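Local atomic coordinates of BugD (Bordetella pertussis Tohama I, PDB entry 2F5X), a protein that probably serves as a periplasmic solute receptor of the tripartite tricarboxylate transporter receptor family and binds aspartic acid. Residues A[79-84]-A[148-153]; A[88-93]-A[307-312]; A[141-146]-A[169-174]; A[155-160]-A[233-238]. All coordinates share one frame; numbering follows the deposited sequence.

Contact 1 of 4, residues A[79-84]-A[148-153]; sequences LMHAGF and GAASHL. With ASP (aspartic acid), chain D.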
loop_
_atom_site.group_PDB
_atom_site.type_symbol
_atom_site.label_atom_id
_atom_site.label_comp_id
_atom_site.label_asym_id
_atom_site.label_seq_id
_atom_site.Cartn_x
_atom_site.Cartn_y
_atom_site.Cartn_z
ATOM N N LEU A 79 -10.272 3.935 1.823
ATOM C CA LEU A 79 -9.458 2.727 1.884
ATOM C C LEU A 79 -8.027 3.150 1.618
ATOM O O LEU A 79 -7.699 3.613 0.524
ATOM C CB LEU A 79 -9.902 1.654 0.880
ATOM C CG LEU A 79 -9.027 0.390 1.015
ATOM C CD1 LEU A 79 -9.438 -0.489 2.234
ATOM C CD2 LEU A 79 -9.005 -0.411 -0.260
HETATM N N MSE A 80 -7.184 3.017 2.631
HETATM C CA MSE A 80 -5.810 3.489 2.531
HETATM C C MSE A 80 -4.884 2.525 3.261
HETATM O O MSE A 80 -5.309 1.818 4.169
HETATM C CB MSE A 80 -5.710 4.919 3.102
HETATM C CG MSE A 80 -4.331 5.602 2.982
HETATM SE SE MSE A 80 -3.546 5.563 1.189
HETATM C CE MSE A 80 -1.765 6.239 1.681
ATOM N N HIS A 81 -3.619 2.518 2.859
ATOM C CA HIS A 81 -2.637 1.599 3.410
ATOM C C HIS A 81 -1.685 2.272 4.395
ATOM O O HIS A 81 -1.924 3.414 4.808
ATOM C CB HIS A 81 -1.904 0.862 2.283
ATOM C CG HIS A 81 -1.136 1.748 1.348
ATOM N ND1 HIS A 81 -0.276 2.738 1.781
ATOM C CD2 HIS A 81 -1.069 1.757 -0.005
ATOM C CE1 HIS A 81 0.288 3.317 0.736
ATOM N NE2 HIS A 81 -0.177 2.741 -0.361
ATOM N N ALA A 82 -0.625 1.557 4.773
ATOM C CA ALA A 82 0.357 2.016 5.762
ATOM C C ALA A 82 0.942 3.406 5.481
ATOM O O ALA A 82 1.477 4.052 6.388
ATOM C CB ALA A 82 1.486 0.983 5.907
ATOM N N GLY A 83 0.854 3.859 4.232
ATOM C CA GLY A 83 1.248 5.219 3.880
ATOM C C GLY A 83 0.507 6.263 4.700
ATOM O O GLY A 83 1.013 7.365 4.917
ATOM N N PHE A 84 -0.697 5.908 5.159
ATOM C CA PHE A 84 -1.450 6.731 6.108
ATOM C C PHE A 84 -0.582 7.075 7.311
ATOM O O PHE A 84 -0.665 8.181 7.836
ATOM C CB PHE A 84 -2.681 5.937 6.577
ATOM C CG PHE A 84 -3.600 6.685 7.495
ATOM C CD1 PHE A 84 -4.750 7.300 6.996
ATOM C CD2 PHE A 84 -3.364 6.718 8.871
ATOM C CE1 PHE A 84 -5.637 7.963 7.863
ATOM C CE2 PHE A 84 -4.234 7.385 9.741
ATOM C CZ PHE A 84 -5.369 8.006 9.240
ATOM N N GLY A 148 5.204 9.223 0.705
ATOM C CA GLY A 148 4.046 8.727 1.443
ATOM C C GLY A 148 3.509 7.389 0.953
ATOM O O GLY A 148 2.715 6.760 1.646
ATOM N N ALA A 149 3.927 6.951 -0.234
ATOM C CA ALA A 149 3.434 5.694 -0.806
ATOM C C ALA A 149 4.136 4.484 -0.193
ATOM O O ALA A 149 5.182 4.622 0.443
ATOM C CB ALA A 149 3.617 5.697 -2.335
ATOM N N ALA A 150 3.570 3.297 -0.413
ATOM C CA ALA A 150 4.200 2.042 0.001
ATOM C C ALA A 150 5.510 1.862 -0.762
ATOM O O ALA A 150 6.547 1.506 -0.186
ATOM C CB ALA A 150 3.256 0.863 -0.271
ATOM N N SER A 151 5.458 2.126 -2.065
ATOM C CA SER A 151 6.632 2.020 -2.918
ATOM C C SER A 151 7.684 3.057 -2.542
ATOM O O SER A 151 8.870 2.846 -2.773
ATOM C CB SER A 151 6.240 2.158 -4.398
ATOM O OG SER A 151 5.480 3.336 -4.623
ATOM N N HIS A 152 7.247 4.174 -1.958
ATOM C CA HIS A 152 8.181 5.185 -1.459
ATOM C C HIS A 152 8.910 4.698 -0.206
ATOM O O HIS A 152 10.136 4.835 -0.106
ATOM C CB HIS A 152 7.471 6.512 -1.181
ATOM C CG HIS A 152 8.311 7.487 -0.411
ATOM N ND1 HIS A 152 8.116 7.740 0.929
ATOM C CD2 HIS A 152 9.362 8.254 -0.793
ATOM C CE1 HIS A 152 9.023 8.609 1.344
ATOM N NE2 HIS A 152 9.790 8.938 0.317
ATOM N N LEU A 153 8.154 4.145 0.746
ATOM C CA LEU A 153 8.734 3.595 1.968
ATOM C C LEU A 153 9.757 2.502 1.641
ATOM O O LEU A 153 10.910 2.553 2.093
ATOM C CB LEU A 153 7.634 3.049 2.895
ATOM C CG LEU A 153 8.111 2.178 4.075
ATOM C CD1 LEU A 153 9.007 2.994 5.034
ATOM C CD2 LEU A 153 6.931 1.597 4.812
HETATM N N ASP D . -0.758 1.297 -3.073
HETATM C CA ASP D . -0.453 2.310 -4.127
HETATM C C ASP D . -1.370 2.164 -5.332
HETATM O O ASP D . -1.020 2.590 -6.449
HETATM C CB ASP D . 1.001 2.201 -4.568
HETATM C CG ASP D . 1.965 2.574 -3.472
HETATM O OD1 ASP D . 3.177 2.308 -3.648
HETATM O OD2 ASP D . 1.594 3.138 -2.410
HETATM O OXT ASP D . -2.459 1.612 -5.170
#
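Both segments grip OD2 of the bound aspartic acid: H81 NE2 donates to it at 2.7 Å and A150 N at 2.8 Å. Because NE2 is spent on the ligand as a donor, the other ring nitrogen takes the opposite role, and ND1 of H81 accepts the N-H of G83 at 2.9 Å. G83 N lies close to the ring plane and the bond is fairly straight (157° at the hydrogen), so this cap on the turn after strand 76-81 fixes the rotation of the imidazole and presents NE2 to the ligand. S151 grips the second carboxylate oxygen twice: its N reaches OD1 of the aspartic acid at 2.8 Å and its OG reaches the same atom at 2.7 Å. With chi1 at 53°, S151 OG sits between its own backbone N and carbonyl carbon, which turns it to the same oxygen as its N-H. A149 is the N-cap of helix 150-162, and the ligand's side-chain carboxylate therefore sits on the N-H groups of the first helical turn, an anion site at a helix N-terminus whose dipole would be expected to favour the negative charge. The A150 methyl stands over one face of the H81 ring, offset toward the rim, in a CH-pi contact with CB 4.2 Å from the centroid and 24° off the normal. F25 and H239 also meet this imidazole, the latter edge-to-face. Beyond the imidazole, on its ND1 side, the backbones draw together, with G83 CA 3.1 Å from G148 O.

Contact 2 of 4, residues A[88-93]-A[307-312]; sequences PSLYKN and AGVEKQ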
loop_
_atom_site.group_PDB
_atom_site.type_symbol
_atom_site.label_atom_id
_atom_site.label_comp_id
_atom_site.label_asym_id
_atom_site.label_seq_id
_atom_site.Cartn_x
_atom_site.Cartn_y
_atom_site.Cartn_z
ATOM N N PRO A 88 2.581 11.477 7.904
ATOM C CA PRO A 88 2.767 12.453 8.987
ATOM C C PRO A 88 4.227 12.716 9.364
ATOM O O PRO A 88 4.493 13.753 9.981
ATOM C CB PRO A 88 2.002 11.824 10.159
ATOM C CG PRO A 88 0.963 10.963 9.487
ATOM C CD PRO A 88 1.724 10.350 8.333
ATOM N N SER A 89 5.147 11.823 8.997
ATOM C CA SER A 89 6.577 12.043 9.236
ATOM C C SER A 89 7.292 12.580 8.002
ATOM O O SER A 89 8.497 12.831 8.040
ATOM C CB SER A 89 7.257 10.747 9.692
ATOM O OG SER A 89 6.684 10.301 10.904
ATOM N N LEU A 90 6.552 12.753 6.908
ATOM C CA LEU A 90 7.160 13.095 5.620
ATOM C C LEU A 90 6.725 14.458 5.121
ATOM O O LEU A 90 7.383 15.058 4.271
ATOM C CB LEU A 90 6.801 12.029 4.579
ATOM C CG LEU A 90 7.410 10.646 4.846
ATOM C CD1 LEU A 90 6.735 9.572 3.971
ATOM C CD2 LEU A 90 8.932 10.677 4.636
ATOM N N TYR A 91 5.595 14.926 5.634
ATOM C CA TYR A 91 5.050 16.231 5.276
ATOM C C TYR A 91 4.847 17.059 6.525
ATOM O O TYR A 91 4.327 16.565 7.527
ATOM C CB TYR A 91 3.692 16.080 4.587
ATOM C CG TYR A 91 3.739 15.407 3.243
ATOM C CD1 TYR A 91 4.002 16.143 2.090
ATOM C CD2 TYR A 91 3.520 14.036 3.119
ATOM C CE1 TYR A 91 4.040 15.537 0.845
ATOM C CE2 TYR A 91 3.559 13.412 1.877
ATOM C CZ TYR A 91 3.824 14.174 0.746
ATOM O OH TYR A 91 3.859 13.593 -0.487
ATOM N N LYS A 92 5.238 18.326 6.450
ATOM C CA LYS A 92 4.960 19.277 7.515
ATOM C C LYS A 92 3.460 19.363 7.767
ATOM O O LYS A 92 3.026 19.422 8.916
ATOM C CB LYS A 92 5.536 20.652 7.175
ATOM C CG LYS A 92 7.053 20.647 7.115
ATOM C CD LYS A 92 7.632 22.040 7.195
ATOM C CE LYS A 92 9.139 21.989 7.356
ATOM N NZ LYS A 92 9.769 23.247 6.866
ATOM N N ASN A 93 2.682 19.362 6.687
ATOM C CA ASN A 93 1.236 19.212 6.784
ATOM C C ASN A 93 0.679 18.274 5.728
ATOM O O ASN A 93 0.431 18.679 4.585
ATOM C CB ASN A 93 0.509 20.549 6.722
ATOM C CG ASN A 93 -0.968 20.437 7.129
ATOM O OD1 ASN A 93 -1.497 19.338 7.420
ATOM N ND2 ASN A 93 -1.642 21.582 7.161
ATOM N N ALA A 307 17.358 7.750 8.644
ATOM C CA ALA A 307 17.727 7.856 7.238
ATOM C C ALA A 307 17.973 9.308 6.815
ATOM O O ALA A 307 18.313 9.572 5.656
ATOM C CB ALA A 307 16.649 7.213 6.374
ATOM N N GLY A 308 17.801 10.241 7.755
ATOM C CA GLY A 308 17.941 11.666 7.483
ATOM C C GLY A 308 16.842 12.242 6.605
ATOM O O GLY A 308 16.989 13.322 6.026
ATOM N N VAL A 309 15.725 11.527 6.521
ATOM C CA VAL A 309 14.605 11.966 5.697
ATOM C C VAL A 309 13.698 12.841 6.555
ATOM O O VAL A 309 13.110 12.369 7.533
ATOM C CB VAL A 309 13.832 10.768 5.121
ATOM C CG1 VAL A 309 12.552 11.231 4.407
ATOM C CG2 VAL A 309 14.733 9.971 4.169
ATOM N N GLU A 310 13.616 14.117 6.197
ATOM C CA GLU A 310 12.896 15.091 7.002
ATOM C C GLU A 310 11.555 15.450 6.374
ATOM O O GLU A 310 11.300 15.143 5.206
ATOM C CB GLU A 310 13.741 16.352 7.198
ATOM C CG GLU A 310 15.200 16.082 7.550
ATOM C CD GLU A 310 15.375 15.397 8.889
ATOM O OE1 GLU A 310 14.595 15.687 9.825
ATOM O OE2 GLU A 310 16.303 14.563 9.006
ATOM N N LYS A 311 10.700 16.096 7.165
ATOM C CA LYS A 311 9.412 16.591 6.682
ATOM C C LYS A 311 9.605 17.714 5.671
ATOM O O LYS A 311 10.507 18.551 5.826
ATOM C CB LYS A 311 8.569 17.113 7.840
ATOM C CG LYS A 311 8.155 16.081 8.858
ATOM C CD LYS A 311 7.304 16.756 9.911
ATOM C CE LYS A 311 6.893 15.816 11.012
ATOM N NZ LYS A 311 6.097 16.564 12.027
ATOM N N GLN A 312 8.764 17.736 4.644
ATOM C CA GLN A 312 8.801 18.809 3.642
ATOM C C GLN A 312 7.422 19.367 3.298
ATOM O O GLN A 312 6.405 18.923 3.830
ATOM C CB GLN A 312 9.549 18.379 2.372
ATOM C CG GLN A 312 9.003 17.173 1.636
ATOM C CD GLN A 312 9.718 16.940 0.315
ATOM O OE1 GLN A 312 9.134 17.140 -0.753
ATOM N NE2 GLN A 312 10.990 16.533 0.381
ATOM O OXT GLN A 312 7.303 20.299 2.493
HETATM O O HOH W 1 3.438 16.315 10.155
HETATM O O HOH W 2 11.001 12.672 9.291
HETATM O O HOH W 3 9.784 14.041 3.171
HETATM O O HOH W 4 4.690 19.125 11.243
HETATM O O HOH W 5 3.805 19.680 3.983
#
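L90 and K92 meet the last residue of the chain through backbone polar atoms. Q312 N donates to L90 O at 3.0 Å, the donor standing 46° out of the carbonyl plane, and K92 N donates to the terminal carboxylate oxygen Q312 O at 2.9 Å with a nearly straight N-H (165°). L90 O has a second donor, a water 2.8 Å away that also donates to E310 O. A further water donates to both S89 O and V309 O, satisfying one carbonyl from each segment. Q312 O takes a water at 2.7 Å, and that water accepts from N93 N. The K311 ammonium is served by solvent: NZ donates at 3.0 Å to a water that in turn donates to K92 O, and another water lies within bonding distance of P88 O and Y91 O and takes a weak bond from K311 NZ. The K311 chain is extended beyond CG, and its methylenes rest on the carbonyl oxygens of P88 and S89, with K311 CG 3.4 Å from S89 O. The Y91 hydroxyl is hydrogen-bonded to I147 O. Apolar contact comes from L90 CD2 against V309 CG1 at 3.7 Å and from the K92 and K311 chains, where K92 CG meets K311 CB. The pairing is mostly main-chain and water-mediated, so it probably depends more on backbone position than on the identity of the polar side chains.

Contact 3 of 4, residues A[141-146]-A[169-174]; sequences SLANAG and IPYKGT. With ASP (aspartic acid), chain D.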
loop_
_atom_site.group_PDB
_atom_site.type_symbol
_atom_site.label_atom_id
_atom_site.label_comp_id
_atom_site.label_asym_id
_atom_site.label_seq_id
_atom_site.Cartn_x
_atom_site.Cartn_y
_atom_site.Cartn_z
ATOM N N SER A 141 17.089 4.417 -12.713
ATOM C CA SER A 141 15.934 5.135 -12.180
ATOM C C SER A 141 15.064 4.228 -11.320
ATOM O O SER A 141 14.819 3.057 -11.656
ATOM C CB SER A 141 15.088 5.726 -13.317
ATOM O OG SER A 141 14.674 4.712 -14.214
ATOM N N LEU A 142 14.599 4.790 -10.210
ATOM C CA LEU A 142 13.714 4.103 -9.289
ATOM C C LEU A 142 12.343 4.763 -9.376
ATOM O O LEU A 142 12.247 5.988 -9.345
ATOM C CB LEU A 142 14.267 4.227 -7.864
ATOM C CG LEU A 142 13.406 3.724 -6.702
ATOM C CD1 LEU A 142 13.351 2.202 -6.698
ATOM C CD2 LEU A 142 13.968 4.247 -5.385
ATOM N N ALA A 143 11.291 3.952 -9.494
ATOM C CA ALA A 143 9.926 4.466 -9.521
ATOM C C ALA A 143 9.264 4.314 -8.160
ATOM O O ALA A 143 9.490 3.322 -7.471
ATOM C CB ALA A 143 9.106 3.714 -10.575
ATOM N N ASN A 144 8.448 5.297 -7.777
ATOM C CA ASN A 144 7.508 5.117 -6.663
ATOM C C ASN A 144 6.199 5.870 -6.929
ATOM O O ASN A 144 6.043 6.507 -7.977
ATOM C CB ASN A 144 8.126 5.498 -5.305
ATOM C CG ASN A 144 8.471 6.986 -5.191
ATOM O OD1 ASN A 144 7.796 7.845 -5.755
ATOM N ND2 ASN A 144 9.529 7.286 -4.440
ATOM N N ALA A 145 5.264 5.785 -5.989
ATOM C CA ALA A 145 3.957 6.414 -6.159
ATOM C C ALA A 145 3.839 7.695 -5.313
ATOM O O ALA A 145 2.749 8.054 -4.844
ATOM C CB ALA A 145 2.819 5.405 -5.845
ATOM N N GLY A 146 4.975 8.372 -5.141
ATOM C CA GLY A 146 5.052 9.659 -4.450
ATOM C C GLY A 146 5.432 9.511 -2.987
ATOM O O GLY A 146 5.245 8.441 -2.409
ATOM N N ILE A 169 11.489 8.641 -9.627
ATOM C CA ILE A 169 10.387 9.179 -10.409
ATOM C C ILE A 169 9.060 8.845 -9.731
ATOM O O ILE A 169 8.710 7.667 -9.613
ATOM C CB ILE A 169 10.411 8.616 -11.855
ATOM C CG1 ILE A 169 11.769 8.874 -12.528
ATOM C CG2 ILE A 169 9.263 9.218 -12.678
ATOM C CD1 ILE A 169 12.002 8.040 -13.777
ATOM N N PRO A 170 8.334 9.865 -9.269
ATOM C CA PRO A 170 7.034 9.649 -8.619
ATOM C C PRO A 170 5.843 9.627 -9.596
ATOM O O PRO A 170 5.791 10.415 -10.564
ATOM C CB PRO A 170 6.935 10.840 -7.662
ATOM C CG PRO A 170 7.580 11.972 -8.459
ATOM C CD PRO A 170 8.705 11.296 -9.284
ATOM N N TYR A 171 4.921 8.698 -9.344
ATOM C CA TYR A 171 3.696 8.519 -10.127
ATOM C C TYR A 171 2.486 8.624 -9.199
ATOM O O TYR A 171 2.640 8.588 -7.977
ATOM C CB TYR A 171 3.695 7.136 -10.785
ATOM C CG TYR A 171 4.771 6.941 -11.832
ATOM C CD1 TYR A 171 4.476 7.083 -13.183
ATOM C CD2 TYR A 171 6.077 6.599 -11.469
ATOM C CE1 TYR A 171 5.460 6.896 -14.161
ATOM C CE2 TYR A 171 7.068 6.421 -12.433
ATOM C CZ TYR A 171 6.750 6.564 -13.778
ATOM O OH TYR A 171 7.718 6.391 -14.733
ATOM N N LYS A 172 1.286 8.734 -9.771
ATOM C CA LYS A 172 0.061 8.821 -8.970
ATOM C C LYS A 172 -0.393 7.466 -8.436
ATOM O O LYS A 172 -1.465 7.349 -7.836
ATOM C CB LYS A 172 -1.064 9.482 -9.774
ATOM C CG LYS A 172 -0.889 10.988 -9.921
ATOM C CD LYS A 172 -1.967 11.577 -10.826
ATOM C CE LYS A 172 -2.004 13.101 -10.733
ATOM N NZ LYS A 172 -0.656 13.737 -10.648
ATOM N N GLY A 173 0.403 6.438 -8.693
ATOM C CA GLY A 173 0.108 5.087 -8.242
ATOM C C GLY A 173 1.093 4.147 -8.894
ATOM O O GLY A 173 1.808 4.551 -9.816
ATOM N N THR A 174 1.164 2.903 -8.433
ATOM C CA THR A 174 2.062 1.968 -9.130
ATOM C C THR A 174 1.459 1.311 -10.362
ATOM O O THR A 174 2.164 0.590 -11.061
ATOM C CB THR A 174 2.664 0.904 -8.197
ATOM O OG1 THR A 174 1.603 0.258 -7.475
ATOM C CG2 THR A 174 3.548 1.574 -7.135
HETATM N N ASP D . -0.758 1.297 -3.073
HETATM C CA ASP D . -0.453 2.310 -4.127
HETATM C C ASP D . -1.370 2.164 -5.332
HETATM O O ASP D . -1.020 2.590 -6.449
HETATM C CB ASP D . 1.001 2.201 -4.568
HETATM C CG ASP D . 1.965 2.574 -3.472
HETATM O OD1 ASP D . 3.177 2.308 -3.648
HETATM O OD2 ASP D . 1.594 3.138 -2.410
HETATM O OXT ASP D . -2.459 1.612 -5.170
#
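I169 N donates to L142 O at 2.8 Å, nearly along the C=O axis, and I169 O receives N144 N at 3.0 Å. Y171 N continues the ladder with a 2.8 Å bond to N144 O, more bent at the hydrogen (144°). Beyond the strands, T174 N reaches the ligand, 3.0 Å from O of the aspartic acid. N144 holds its own turn as well: OD1 accepts G146 N at 2.9 Å, the donor lying above the amide plane, which makes an Asx turn. The chi1 of 65° places N144 CG between its backbone N and carbonyl carbon, and N144 OD1 lies beside P170, 3.7 Å from P170 CB. The Y171 ring turns its edge to N144 O, while Y171 CE2 touches the A143 methyl at 3.9 Å and the hydroxyl bonds to D180. Nearer the ligand, A145 CB packs on G173 CA at 3.6 Å. The two parallel strands are joined through helix 150-162 as a beta-alpha-beta crossover, and the turns after their ends bring A145, G173 and T174 to the aspartic acid, the usual placing of a site in such alpha/beta folds.

Contact 4 of 4, residues A[155-160]-A[233-238]; sequences GTMLVE and FEVGIW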
loop_
_atom_site.group_PDB
_atom_site.type_symbol
_atom_site.label_atom_id
_atom_site.label_comp_id
_atom_site.label_asym_id
_atom_site.label_seq_id
_atom_site.Cartn_x
_atom_site.Cartn_y
_atom_site.Cartn_z
ATOM N N GLY A 155 11.181 1.846 -1.251
ATOM C CA GLY A 155 12.253 2.435 -2.042
ATOM C C GLY A 155 13.277 3.153 -1.179
ATOM O O GLY A 155 14.485 3.054 -1.424
ATOM N N THR A 156 12.801 3.857 -0.155
ATOM C CA THR A 156 13.689 4.560 0.763
ATOM C C THR A 156 14.558 3.547 1.493
ATOM O O THR A 156 15.778 3.720 1.605
ATOM C CB THR A 156 12.865 5.404 1.776
ATOM O OG1 THR A 156 12.251 6.503 1.080
ATOM C CG2 THR A 156 13.783 6.082 2.782
HETATM N N MSE A 157 13.927 2.479 1.973
HETATM C CA MSE A 157 14.648 1.431 2.687
HETATM C C MSE A 157 15.674 0.762 1.776
HETATM O O MSE A 157 16.793 0.447 2.197
HETATM C CB MSE A 157 13.665 0.415 3.261
HETATM C CG MSE A 157 12.846 0.998 4.401
HETATM SE SE MSE A 157 11.413 -0.189 4.906
HETATM C CE MSE A 157 12.488 -1.773 5.352
ATOM N N LEU A 158 15.300 0.570 0.515
ATOM C CA LEU A 158 16.177 -0.093 -0.439
ATOM C C LEU A 158 17.432 0.737 -0.723
ATOM O O LEU A 158 18.545 0.220 -0.626
ATOM C CB LEU A 158 15.427 -0.415 -1.737
ATOM C CG LEU A 158 16.247 -1.117 -2.831
ATOM C CD1 LEU A 158 16.742 -2.503 -2.381
ATOM C CD2 LEU A 158 15.432 -1.229 -4.124
ATOM N N VAL A 159 17.267 2.021 -1.044
ATOM C CA VAL A 159 18.441 2.844 -1.350
ATOM C C VAL A 159 19.322 3.047 -0.121
ATOM O O VAL A 159 20.547 3.106 -0.223
ATOM C CB VAL A 159 18.092 4.195 -2.038
ATOM C CG1 VAL A 159 17.327 3.945 -3.335
ATOM C CG2 VAL A 159 17.319 5.146 -1.099
ATOM N N GLU A 160 18.699 3.108 1.048
ATOM C CA GLU A 160 19.467 3.201 2.288
ATOM C C GLU A 160 20.298 1.939 2.536
ATOM O O GLU A 160 21.475 2.030 2.897
ATOM C CB GLU A 160 18.547 3.511 3.475
ATOM C CG GLU A 160 18.002 4.938 3.443
ATOM C CD GLU A 160 19.032 5.999 3.810
ATOM O OE1 GLU A 160 19.991 5.696 4.556
ATOM O OE2 GLU A 160 18.877 7.148 3.357
ATOM N N PHE A 233 14.918 -6.007 7.212
ATOM C CA PHE A 233 14.267 -5.415 6.051
ATOM C C PHE A 233 12.921 -6.100 5.855
ATOM O O PHE A 233 12.798 -7.054 5.074
ATOM C CB PHE A 233 15.131 -5.555 4.795
ATOM C CG PHE A 233 14.748 -4.617 3.682
ATOM C CD1 PHE A 233 15.609 -3.596 3.300
ATOM C CD2 PHE A 233 13.526 -4.753 3.013
ATOM C CE1 PHE A 233 15.274 -2.731 2.261
ATOM C CE2 PHE A 233 13.170 -3.884 1.982
ATOM C CZ PHE A 233 14.048 -2.870 1.604
ATOM N N GLU A 234 11.920 -5.609 6.577
ATOM C CA GLU A 234 10.591 -6.200 6.553
ATOM C C GLU A 234 9.581 -5.096 6.322
ATOM O O GLU A 234 9.605 -4.067 7.016
ATOM C CB GLU A 234 10.306 -6.923 7.877
ATOM C CG GLU A 234 11.015 -8.266 8.017
ATOM C CD GLU A 234 11.552 -8.522 9.421
ATOM O OE1 GLU A 234 10.998 -7.960 10.395
ATOM O OE2 GLU A 234 12.528 -9.300 9.554
ATOM N N VAL A 235 8.730 -5.285 5.311
ATOM C CA VAL A 235 7.664 -4.337 5.004
ATOM C C VAL A 235 6.397 -5.092 4.679
ATOM O O VAL A 235 6.347 -5.843 3.695
ATOM C CB VAL A 235 7.968 -3.446 3.764
ATOM C CG1 VAL A 235 6.911 -2.336 3.636
ATOM C CG2 VAL A 235 9.355 -2.856 3.823
ATOM N N GLY A 236 5.378 -4.888 5.508
ATOM C CA GLY A 236 4.045 -5.395 5.232
ATOM C C GLY A 236 3.084 -4.230 5.120
ATOM O O GLY A 236 2.918 -3.439 6.070
ATOM N N ILE A 237 2.447 -4.107 3.960
ATOM C CA ILE A 237 1.581 -2.959 3.719
ATOM C C ILE A 237 0.166 -3.291 4.181
ATOM O O ILE A 237 -0.651 -3.828 3.419
ATOM C CB ILE A 237 1.662 -2.543 2.234
ATOM C CG1 ILE A 237 3.114 -2.163 1.872
ATOM C CG2 ILE A 237 0.711 -1.368 1.919
ATOM C CD1 ILE A 237 3.740 -1.027 2.704
ATOM N N TRP A 238 -0.102 -3.008 5.453
ATOM C CA TRP A 238 -1.448 -3.171 5.976
ATOM C C TRP A 238 -2.334 -2.095 5.361
ATOM O O TRP A 238 -1.854 -1.027 4.958
ATOM C CB TRP A 238 -1.477 -3.095 7.513
ATOM C CG TRP A 238 -0.840 -1.844 8.075
ATOM C CD1 TRP A 238 0.459 -1.691 8.481
ATOM C CD2 TRP A 238 -1.485 -0.587 8.313
ATOM N NE1 TRP A 238 0.665 -0.409 8.942
ATOM C CE2 TRP A 238 -0.514 0.287 8.862
ATOM C CE3 TRP A 238 -2.797 -0.106 8.124
ATOM C CZ2 TRP A 238 -0.808 1.614 9.216
ATOM C CZ3 TRP A 238 -3.092 1.217 8.483
ATOM C CH2 TRP A 238 -2.096 2.060 9.014
#
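Selenomethionine M157 carries the aromatic part of this contact by laying its terminal methyl on F233. M157 CE is 3.9 Å from the ring centroid and 8° off the normal, so it sits over the centre of one face as a CH-pi donor. The bend at chi3 (58°) brings CE back over the phenyl ring. The SE atom is farther out, 5.2 Å from the same F233 centroid, giving the selenium version of a Met-aromatic contact.

Apolar contacts are made at both ends of the M157 side chain, with L158 beside it. At its far end M157 meets V235 tip to tip, with SE 3.5 Å from V235 CG2. At its root, M157 CB lies 3.7 Å from F233 CE1, and L158 adds a looser touch, its CB 4.4 Å from F233 CZ.

The helix backbone supplies the third kind of contact. M157 O is 3.5 Å from F233 CE1, and L158 N and CA lie at the ring's edge, so the phenyl is wedged with one edge against the helix surface and a face under the M157 methyl. The interaction rests on shape and van der Waals contact rather than polar pairing.

Other parts of the fold close in around these residues: L303 of helix 286-306 touches M157, while M113 and I115 of strand 102-117 meet V235 and L158. C154, in a disulfide with C190, also touches F233. Helix 150-162 thus packs against the loop leading into strand 236-244, a Met-aromatic contact at a helix-loop junction of the alpha/beta fold.

How the contacts relate
Contacts 1 and 3 share the ligand, their centres 12 Å apart: the first holds the side-chain carboxylate of the aspartic acid, the second an oxygen of its main-chain carboxylate. S151 OG ties them, lying 2.8 Å from A145 N in a probable hydrogen bond. Contact 4 uses helix 150-162 farther along, and its strand backs contact 1, where I237 CD1 packs on A150 CB at 3.6 Å. Contact 2 lies at the surface, 14 Å from contact 1 between centres, yet L90 CD1 reaches H152 CE1 at 3.6 Å. Contacts 3 and 4 are both nested within the long chain loop that contact 2 closes.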